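Local coordinates for protein 3',5'-nucleoside bisphosphate phosphatase (Chromobacterium violaceum, PDB 2YB1) that hydrolyses nucleoside 3',5'-bisphosphates to nucleoside 5'-phosphates and orthophosphate, using three manganese ions bound in a PHP-family active site, at residues D5-S10 with A35-D40; V77-D82 with M186-H191. All coordinates share one frame; numbering follows the deposited sequence.

Contact 1: residues D5-S10 with A35-D40. With MN (manganese (II) ion), chain C; MN (manganese (II) ion), chain B.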
ATOM      1  N   ASP A   5       4.094  -4.101  12.118  1.00  6.75           N
ATOM      2  CA  ASP A   5       4.114  -3.388  10.848  1.00  5.22           C
ATOM      3  C   ASP A   5       3.045  -3.955   9.914  1.00  6.24           C
ATOM      4  O   ASP A   5       3.179  -5.081   9.419  1.00  4.76           O
ATOM      5  CB  ASP A   5       5.512  -3.506  10.228  1.00  5.20           C
ATOM      6  CG  ASP A   5       5.690  -2.625   9.008  1.00  6.31           C
ATOM      7  OD1 ASP A   5       4.692  -2.006   8.561  1.00  6.49           O
ATOM      8  OD2 ASP A   5       6.832  -2.551   8.496  1.00  5.68           O
ATOM      9  N   LEU A   6       2.011  -3.157   9.663  1.00  6.46           N
ATOM     10  CA  LEU A   6       0.864  -3.539   8.834  1.00  6.42           C
ATOM     11  C   LEU A   6       0.829  -2.971   7.413  1.00  7.20           C
ATOM     12  O   LEU A   6      -0.255  -2.902   6.817  1.00  5.91           O
ATOM     13  CB  LEU A   6      -0.472  -3.337   9.572  1.00  3.96           C
ATOM     14  CG  LEU A   6      -0.471  -3.943  10.980  1.00  4.93           C
ATOM     15  CD1 LEU A   6      -1.812  -3.749  11.677  1.00  5.01           C
ATOM     16  CD2 LEU A   6      -0.061  -5.428  10.956  1.00  2.91           C
ATOM     17  N   HIS A   7       1.934  -2.383   6.951  1.00  5.81           N
ATOM     18  CA  HIS A   7       2.002  -1.918   5.562  1.00  5.20           C
ATOM     19  C   HIS A   7       3.410  -2.038   4.952  1.00  3.68           C
ATOM     20  O   HIS A   7       4.322  -1.359   5.398  1.00  3.23           O
ATOM     21  CB  HIS A   7       1.535  -0.458   5.539  1.00  6.56           C
ATOM     22  CG  HIS A   7       1.302   0.103   4.173  1.00  7.64           C
ATOM     23  ND1 HIS A   7       0.315   1.035   3.918  1.00  6.71           N
ATOM     24  CD2 HIS A   7       1.936  -0.103   2.995  1.00  6.80           C
ATOM     25  CE1 HIS A   7       0.346   1.365   2.640  1.00  6.10           C
ATOM     26  NE2 HIS A   7       1.317   0.687   2.058  1.00  4.94           N
ATOM     27  N   PHE A   8       3.573  -2.846   3.912  1.00  2.78           N
ATOM     28  CA  PHE A   8       4.837  -2.892   3.158  1.00  3.78           C
ATOM     29  C   PHE A   8       4.655  -3.679   1.864  1.00  4.02           C
ATOM     30  O   PHE A   8       3.619  -4.327   1.672  1.00  4.05           O
ATOM     31  CB  PHE A   8       6.009  -3.457   4.009  1.00  3.05           C
ATOM     32  CG  PHE A   8       5.727  -4.791   4.682  1.00  4.08           C
ATOM     33  CD1 PHE A   8       6.011  -5.994   4.032  1.00  2.26           C
ATOM     34  CD2 PHE A   8       5.245  -4.842   5.994  1.00  3.04           C
ATOM     35  CE1 PHE A   8       5.754  -7.227   4.652  1.00  1.98           C
ATOM     36  CE2 PHE A   8       4.991  -6.069   6.625  1.00  1.82           C
ATOM     37  CZ  PHE A   8       5.255  -7.267   5.950  1.00  2.05           C
ATOM     38  N   HIS A   9       5.686  -3.669   1.017  1.00  2.15           N
ATOM     39  CA  HIS A   9       5.583  -4.186  -0.347  1.00  3.42           C
ATOM     40  C   HIS A   9       6.665  -5.195  -0.682  1.00  5.30           C
ATOM     41  O   HIS A   9       7.694  -5.265  -0.009  1.00  6.38           O
ATOM     42  CB  HIS A   9       5.651  -3.035  -1.355  1.00  5.05           C
ATOM     43  CG  HIS A   9       4.498  -2.094  -1.235  1.00  6.28           C
ATOM     44  ND1 HIS A   9       3.364  -2.211  -2.006  1.00  5.88           N
ATOM     45  CD2 HIS A   9       4.274  -1.062  -0.388  1.00  6.50           C
ATOM     46  CE1 HIS A   9       2.495  -1.279  -1.655  1.00  5.39           C
ATOM     47  NE2 HIS A   9       3.024  -0.568  -0.677  1.00  5.82           N
ATOM     48  N   SER A  10       6.426  -5.959  -1.746  1.00  4.29           N
ATOM     49  CA  SER A  10       7.369  -6.964  -2.207  1.00  4.22           C
ATOM     50  C   SER A  10       7.439  -6.859  -3.717  1.00  6.90           C
ATOM     51  O   SER A  10       6.731  -6.036  -4.313  1.00  5.83           O
ATOM     52  CB  SER A  10       6.884  -8.363  -1.816  1.00  2.79           C
ATOM     53  OG  SER A  10       5.793  -8.770  -2.633  1.00  5.34           O
ATOM     54  N   ALA A  35       1.924  -7.535   8.215  1.00  4.58           N
ATOM     55  CA  ALA A  35       0.996  -7.726   7.091  1.00  7.56           C
ATOM     56  C   ALA A  35       1.592  -7.206   5.780  1.00  5.59           C
ATOM     57  O   ALA A  35       1.951  -6.031   5.679  1.00  5.02           O
ATOM     58  CB  ALA A  35      -0.384  -7.072   7.377  1.00  0.77           C
ATOM     59  N   LEU A  36       1.711  -8.091   4.784  1.00  5.48           N
ATOM     60  CA  LEU A  36       2.190  -7.696   3.458  1.00  5.27           C
ATOM     61  C   LEU A  36       1.020  -7.084   2.686  1.00  5.70           C
ATOM     62  O   LEU A  36      -0.060  -7.681   2.617  1.00  4.40           O
ATOM     63  CB  LEU A  36       2.771  -8.905   2.701  1.00  5.88           C
ATOM     64  CG  LEU A  36       3.195  -8.691   1.236  1.00  4.64           C
ATOM     65  CD1 LEU A  36       4.269  -7.616   1.121  1.00  1.58           C
ATOM     66  CD2 LEU A  36       3.667 -10.002   0.593  1.00  4.22           C
ATOM     67  N   THR A  37       1.180  -5.854   2.207  1.00  2.88           N
ATOM     68  CA  THR A  37       0.088  -5.249   1.450  1.00  3.02           C
ATOM     69  C   THR A  37       0.595  -4.752   0.117  1.00  5.27           C
ATOM     70  O   THR A  37       0.847  -3.552  -0.058  1.00  4.82           O
ATOM     71  CB  THR A  37      -0.440  -4.041   2.268  1.00  3.16           C
ATOM     72  OG1 THR A  37       0.640  -3.133   2.520  1.00  3.24           O
ATOM     73  CG2 THR A  37      -0.938  -4.499   3.622  1.00  4.72           C
ATOM     74  N   ASP A  38       0.565  -5.628  -0.877  1.00  6.28           N
ATOM     75  CA  ASP A  38       1.008  -5.258  -2.212  1.00  6.48           C
ATOM     76  C   ASP A  38      -0.114  -4.543  -2.931  1.00  7.62           C
ATOM     77  O   ASP A  38      -1.293  -4.755  -2.614  1.00  6.29           O
ATOM     78  CB  ASP A  38       1.479  -6.486  -2.992  1.00  5.13           C
ATOM     79  CG  ASP A  38       2.922  -6.842  -2.683  1.00  5.72           C
ATOM     80  OD1 ASP A  38       3.796  -5.966  -2.859  1.00  4.43           O
ATOM     81  OD2 ASP A  38       3.178  -7.981  -2.253  1.00  4.89           O
ATOM     82  N   HIS A  39       0.251  -3.688  -3.887  1.00  7.43           N
ATOM     83  CA  HIS A  39      -0.733  -2.940  -4.670  1.00  6.41           C
ATOM     84  C   HIS A  39      -1.588  -3.859  -5.524  1.00  4.33           C
ATOM     85  O   HIS A  39      -1.061  -4.641  -6.316  1.00  7.70           O
ATOM     86  CB  HIS A  39      -0.027  -1.977  -5.619  1.00  5.87           C
ATOM     87  CG  HIS A  39       0.713  -0.874  -4.933  1.00  5.18           C
ATOM     88  ND1 HIS A  39       0.070   0.193  -4.342  1.00  4.04           N
ATOM     89  CD2 HIS A  39       2.041  -0.645  -4.783  1.00  4.37           C
ATOM     90  CE1 HIS A  39       0.970   1.028  -3.847  1.00  4.68           C
ATOM     91  NE2 HIS A  39       2.172   0.545  -4.103  1.00  4.47           N
ATOM     92  N   ASP A  40      -2.902  -3.768  -5.345  1.00  2.71           N
ATOM     93  CA  ASP A  40      -3.885  -4.326  -6.278  1.00  5.66           C
ATOM     94  C   ASP A  40      -3.650  -5.795  -6.606  1.00  6.12           C
ATOM     95  O   ASP A  40      -4.031  -6.279  -7.687  1.00  4.85           O
ATOM     96  CB  ASP A  40      -3.912  -3.473  -7.551  1.00  7.70           C
ATOM     97  CG  ASP A  40      -4.232  -2.015  -7.248  1.00  7.47           C
ATOM     98  OD1 ASP A  40      -5.032  -1.792  -6.327  1.00  6.75           O
ATOM     99  OD2 ASP A  40      -3.673  -1.103  -7.896  1.00  6.73           O
TER
HETATM  100 MN    MN C1290       2.040   1.206   0.056  1.00  7.55          MN
HETATM  101 MN    MN B1289       4.072   1.624  -3.768  1.00  8.76          MN
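H9 and H39 meet ring to ring in an offset stack, with centroids 4.2 Å apart and planes at 26°. CE1 of H9 lies over one face of the H39 ring, near its rim. Each ring binds a different manganese. NE2 of H9 and NE2 of H7 hold the first, and NE2 of H39 holds the second. H7 and H9, with F8 between them, form the HxH metal motif of the PHP family. E64 and D248 also bind the first ion; D14 and H250 also bind the second. The second manganese lies over one face of the H9 ring and T37 O over the opposite face, both toward the rim. With CG anti to its backbone N (chi1 -169°), H7 brings CD2 to 3.3 Å from T37 OG1, and the two side chains cross at about a right angle.

Backbone and side-chain bonds tie the two segments together behind these rings. T37 N donates to F8 O at 2.9 Å, and F8 N makes a longer, more bent bond to T37 OG1 (3.3 Å, 136°). D38 grips S10 with both carboxylate oxygens. D38 OD1 takes S10 N on its syn lone pair at 2.9 Å, and D38 OD2 takes S10 OG at 2.8 Å. S13 is a further partner of OD1.

Farther back, A35 N donates to D5 O. The F8 ring has A35 O and L36 CA over one face. D5 OD1 accepts from H7 N in an Asx turn, while OD2 bonds to S247. The bond from H7 ND1 to E218 fixes the turn of the ring, and the carboxylate would probably make NE2 a stronger donor to manganese.

Contact 2: residues V77-D82 with M186-H191. With MN (manganese (II) ion), chain D.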
ATOM      1  N   VAL A  77      -6.029   0.126   2.185  1.00  4.12           N
ATOM      2  CA  VAL A  77      -5.464  -1.150   2.602  1.00  4.76           C
ATOM      3  C   VAL A  77      -6.563  -2.092   3.108  1.00  4.95           C
ATOM      4  O   VAL A  77      -7.492  -1.653   3.789  1.00  6.90           O
ATOM      5  CB  VAL A  77      -4.419  -0.926   3.726  1.00  0.89           C
ATOM      6  CG1 VAL A  77      -4.201  -2.201   4.542  1.00  2.70           C
ATOM      7  CG2 VAL A  77      -3.102  -0.405   3.138  1.00  0.82           C
ATOM      8  N   GLY A  78      -6.525  -3.361   2.710  1.00  5.10           N
ATOM      9  CA  GLY A  78      -7.287  -4.368   3.437  1.00  2.53           C
ATOM     10  C   GLY A  78      -6.427  -5.239   4.338  1.00  5.81           C
ATOM     11  O   GLY A  78      -5.339  -5.675   3.919  1.00  6.64           O
ATOM     12  N   LEU A  79      -6.952  -5.618   5.507  1.00  3.09           N
ATOM     13  CA  LEU A  79      -6.192  -6.460   6.436  1.00  4.87           C
ATOM     14  C   LEU A  79      -7.070  -7.587   6.959  1.00  5.76           C
ATOM     15  O   LEU A  79      -8.233  -7.353   7.310  1.00  5.23           O
ATOM     16  CB  LEU A  79      -5.667  -5.639   7.622  1.00  4.53           C
ATOM     17  CG  LEU A  79      -4.661  -4.505   7.358  1.00  3.99           C
ATOM     18  CD1 LEU A  79      -4.450  -3.687   8.629  1.00  2.76           C
ATOM     19  CD2 LEU A  79      -3.326  -5.052   6.827  1.00  3.43           C
ATOM     20  N   GLY A  80      -6.509  -8.795   7.041  1.00  5.18           N
ATOM     21  CA  GLY A  80      -7.282  -9.948   7.468  1.00  4.72           C
ATOM     22  C   GLY A  80      -8.213 -10.465   6.374  1.00  8.32           C
ATOM     23  O   GLY A  80      -9.195 -11.152   6.663  1.00  8.68           O
ATOM     24  N   ILE A  81      -7.896 -10.145   5.118  1.00  6.68           N
ATOM     25  CA  ILE A  81      -8.688 -10.595   3.970  1.00  6.53           C
ATOM     26  C   ILE A  81      -8.405 -12.058   3.647  1.00  8.62           C
ATOM     27  O   ILE A  81      -7.309 -12.553   3.903  1.00  7.30           O
ATOM     28  CB  ILE A  81      -8.361  -9.771   2.695  1.00  5.29           C
ATOM     29  CG1 ILE A  81      -6.841  -9.742   2.470  1.00  7.59           C
ATOM     30  CG2 ILE A  81      -8.938  -8.348   2.796  1.00  3.35           C
ATOM     31  CD1 ILE A  81      -6.405  -9.400   1.064  1.00  6.92           C
ATOM     32  N   ASP A  82      -9.404 -12.739   3.090  1.00  8.30           N
ATOM     33  CA  ASP A  82      -9.229 -14.059   2.493  1.00  9.68           C
ATOM     34  C   ASP A  82      -8.973 -13.816   1.012  1.00  9.65           C
ATOM     35  O   ASP A  82      -9.882 -13.436   0.272  1.00 10.31           O
ATOM     36  CB  ASP A  82     -10.497 -14.902   2.696  1.00 11.32           C
ATOM     37  CG  ASP A  82     -10.461 -16.240   1.950  1.00 13.60           C
ATOM     38  OD1 ASP A  82      -9.429 -16.595   1.335  1.00  8.18           O
ATOM     39  OD2 ASP A  82     -11.488 -16.945   1.994  1.00 16.45           O
ATOM     40  N   MET A 186     -10.723  -5.896   7.286  1.00  5.45           N
ATOM     41  CA  MET A 186     -11.033  -4.509   7.613  1.00  5.71           C
ATOM     42  C   MET A 186     -10.375  -3.587   6.579  1.00  6.00           C
ATOM     43  O   MET A 186      -9.234  -3.819   6.169  1.00  5.41           O
ATOM     44  CB  MET A 186     -10.550  -4.172   9.032  1.00  6.37           C
ATOM     45  CG  MET A 186     -11.359  -4.876  10.131  1.00  5.92           C
ATOM     46  SD  MET A 186     -10.744  -4.513  11.783  1.00  6.86           S
ATOM     47  CE  MET A 186     -11.367  -2.831  12.028  1.00  2.91           C
ATOM     48  N   ALA A 187     -11.118  -2.575   6.129  1.00  2.95           N
ATOM     49  CA  ALA A 187     -10.589  -1.583   5.192  1.00  4.18           C
ATOM     50  C   ALA A 187      -9.939  -0.438   5.968  1.00  5.59           C
ATOM     51  O   ALA A 187     -10.402  -0.071   7.059  1.00  4.55           O
ATOM     52  CB  ALA A 187     -11.684  -1.063   4.278  1.00  4.18           C
ATOM     53  N   VAL A 188      -8.854   0.097   5.411  1.00  6.35           N
ATOM     54  CA  VAL A 188      -8.032   1.100   6.084  1.00  6.45           C
ATOM     55  C   VAL A 188      -7.612   2.193   5.095  1.00  6.26           C
ATOM     56  O   VAL A 188      -7.041   1.893   4.052  1.00  5.28           O
ATOM     57  CB  VAL A 188      -6.732   0.447   6.655  1.00  5.60           C
ATOM     58  CG1 VAL A 188      -5.841   1.492   7.338  1.00  4.14           C
ATOM     59  CG2 VAL A 188      -7.061  -0.710   7.593  1.00  5.38           C
ATOM     60  N   ILE A 189      -7.865   3.458   5.425  1.00  6.85           N
ATOM     61  CA  ILE A 189      -7.368   4.545   4.588  1.00  5.67           C
ATOM     62  C   ILE A 189      -5.865   4.654   4.822  1.00  7.72           C
ATOM     63  O   ILE A 189      -5.412   4.881   5.953  1.00  6.86           O
ATOM     64  CB  ILE A 189      -8.022   5.887   4.949  1.00  6.55           C
ATOM     65  CG1 ILE A 189      -9.512   5.873   4.575  1.00  7.58           C
ATOM     66  CG2 ILE A 189      -7.292   7.035   4.245  1.00  7.78           C
ATOM     67  CD1 ILE A 189     -10.293   7.053   5.141  1.00  9.02           C
ATOM     68  N   ALA A 190      -5.092   4.492   3.752  1.00  4.12           N
ATOM     69  CA  ALA A 190      -3.640   4.445   3.879  1.00  4.78           C
ATOM     70  C   ALA A 190      -3.037   5.850   3.832  1.00  3.42           C
ATOM     71  O   ALA A 190      -3.558   6.730   3.148  1.00  4.63           O
ATOM     72  CB  ALA A 190      -3.038   3.571   2.779  1.00  4.62           C
ATOM     73  N   HIS A 191      -1.981   6.052   4.614  1.00  4.43           N
ATOM     74  CA  HIS A 191      -1.159   7.262   4.566  1.00  6.52           C
ATOM     75  C   HIS A 191      -1.929   8.538   4.202  1.00  5.95           C
ATOM     76  O   HIS A 191      -1.618   9.206   3.215  1.00  7.01           O
ATOM     77  CB  HIS A 191       0.074   7.054   3.667  1.00  5.68           C
ATOM     78  CG  HIS A 191      -0.253   6.607   2.279  1.00  7.55           C
ATOM     79  ND1 HIS A 191      -1.024   7.356   1.416  1.00  7.03           N
ATOM     80  CD2 HIS A 191       0.096   5.486   1.597  1.00  7.81           C
ATOM     81  CE1 HIS A 191      -1.142   6.715   0.266  1.00  8.39           C
ATOM     82  NE2 HIS A 191      -0.470   5.580   0.351  1.00  7.79           N
TER
HETATM   83 MN    MN D1291      -0.154   3.916  -0.954  1.00 10.70          MN
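V77 and V188 face each other across two neighbouring strands, with CB of V77 4.0 Å from CB of V188. CG2 of V77 is anti to its carbonyl carbon and reaches CB of A190, also at 4.0 Å. On the same face of the sheet, L79 sends CD1 to CG2 of V188 at 4.1 Å. The L79 and V188 side chains cross obliquely. M186 starts on this face too, but its chain turns off to touch I272 and L276. A187 points to the other face and packs on F209 of helix 199-211. G78 is its partner and has no side chain there; I81 CG2 lies close to where one would point.

The two strands are antiparallel neighbours in the mixed sheet of the distorted beta/alpha barrel characteristic of PHP enzymes. V77 with V188 and L79 with M186 are hydrogen-bonded pairs; G78 with A187 is the non-hydrogen-bonded pair between them. Their N-to-C directions differ by 148°, an antiparallel pair with the usual twist of a sheet.

Around the apolar groups, four backbone bonds close the ladder. V77 and V188 exchange two, the shorter being V188 N to V77 O at 2.7 Å. L79 and M186 exchange two more, including M186 N to L79 O at 2.9 Å. CA of A187 makes a CH···O contact to V77 O, and CA of G78 one to M186 O.

Past the strand end, A190 CB lies over one face of the H191 ring. H191 binds the third manganese through NE2 at 2.1 Å, together with E64 and H75. Its backbone N donates to E218 OE1.

Overall arrangement
Contacts 1 and 2 lie 10 Å apart, centre to centre, and both reach the same sheet. They touch directly. CD2 of L79 sits 3.6 Å from CB of A35 and also packs on L6 O and T37 CG2. Nearer the metals, CG2 of V77 comes within 3.8 Å of ND1 of H7. Contact 1 supplies ligands for two manganese ions, and contact 2 gives one ligand, H191, to the third. E64 bridges the first and third ions, and so joins the two contacts at the active site. The two carboxylate oxygens of E218 divide between the contacts, one to the ring of H7 and one to the backbone N of H191. H39 also touches the bound AMP.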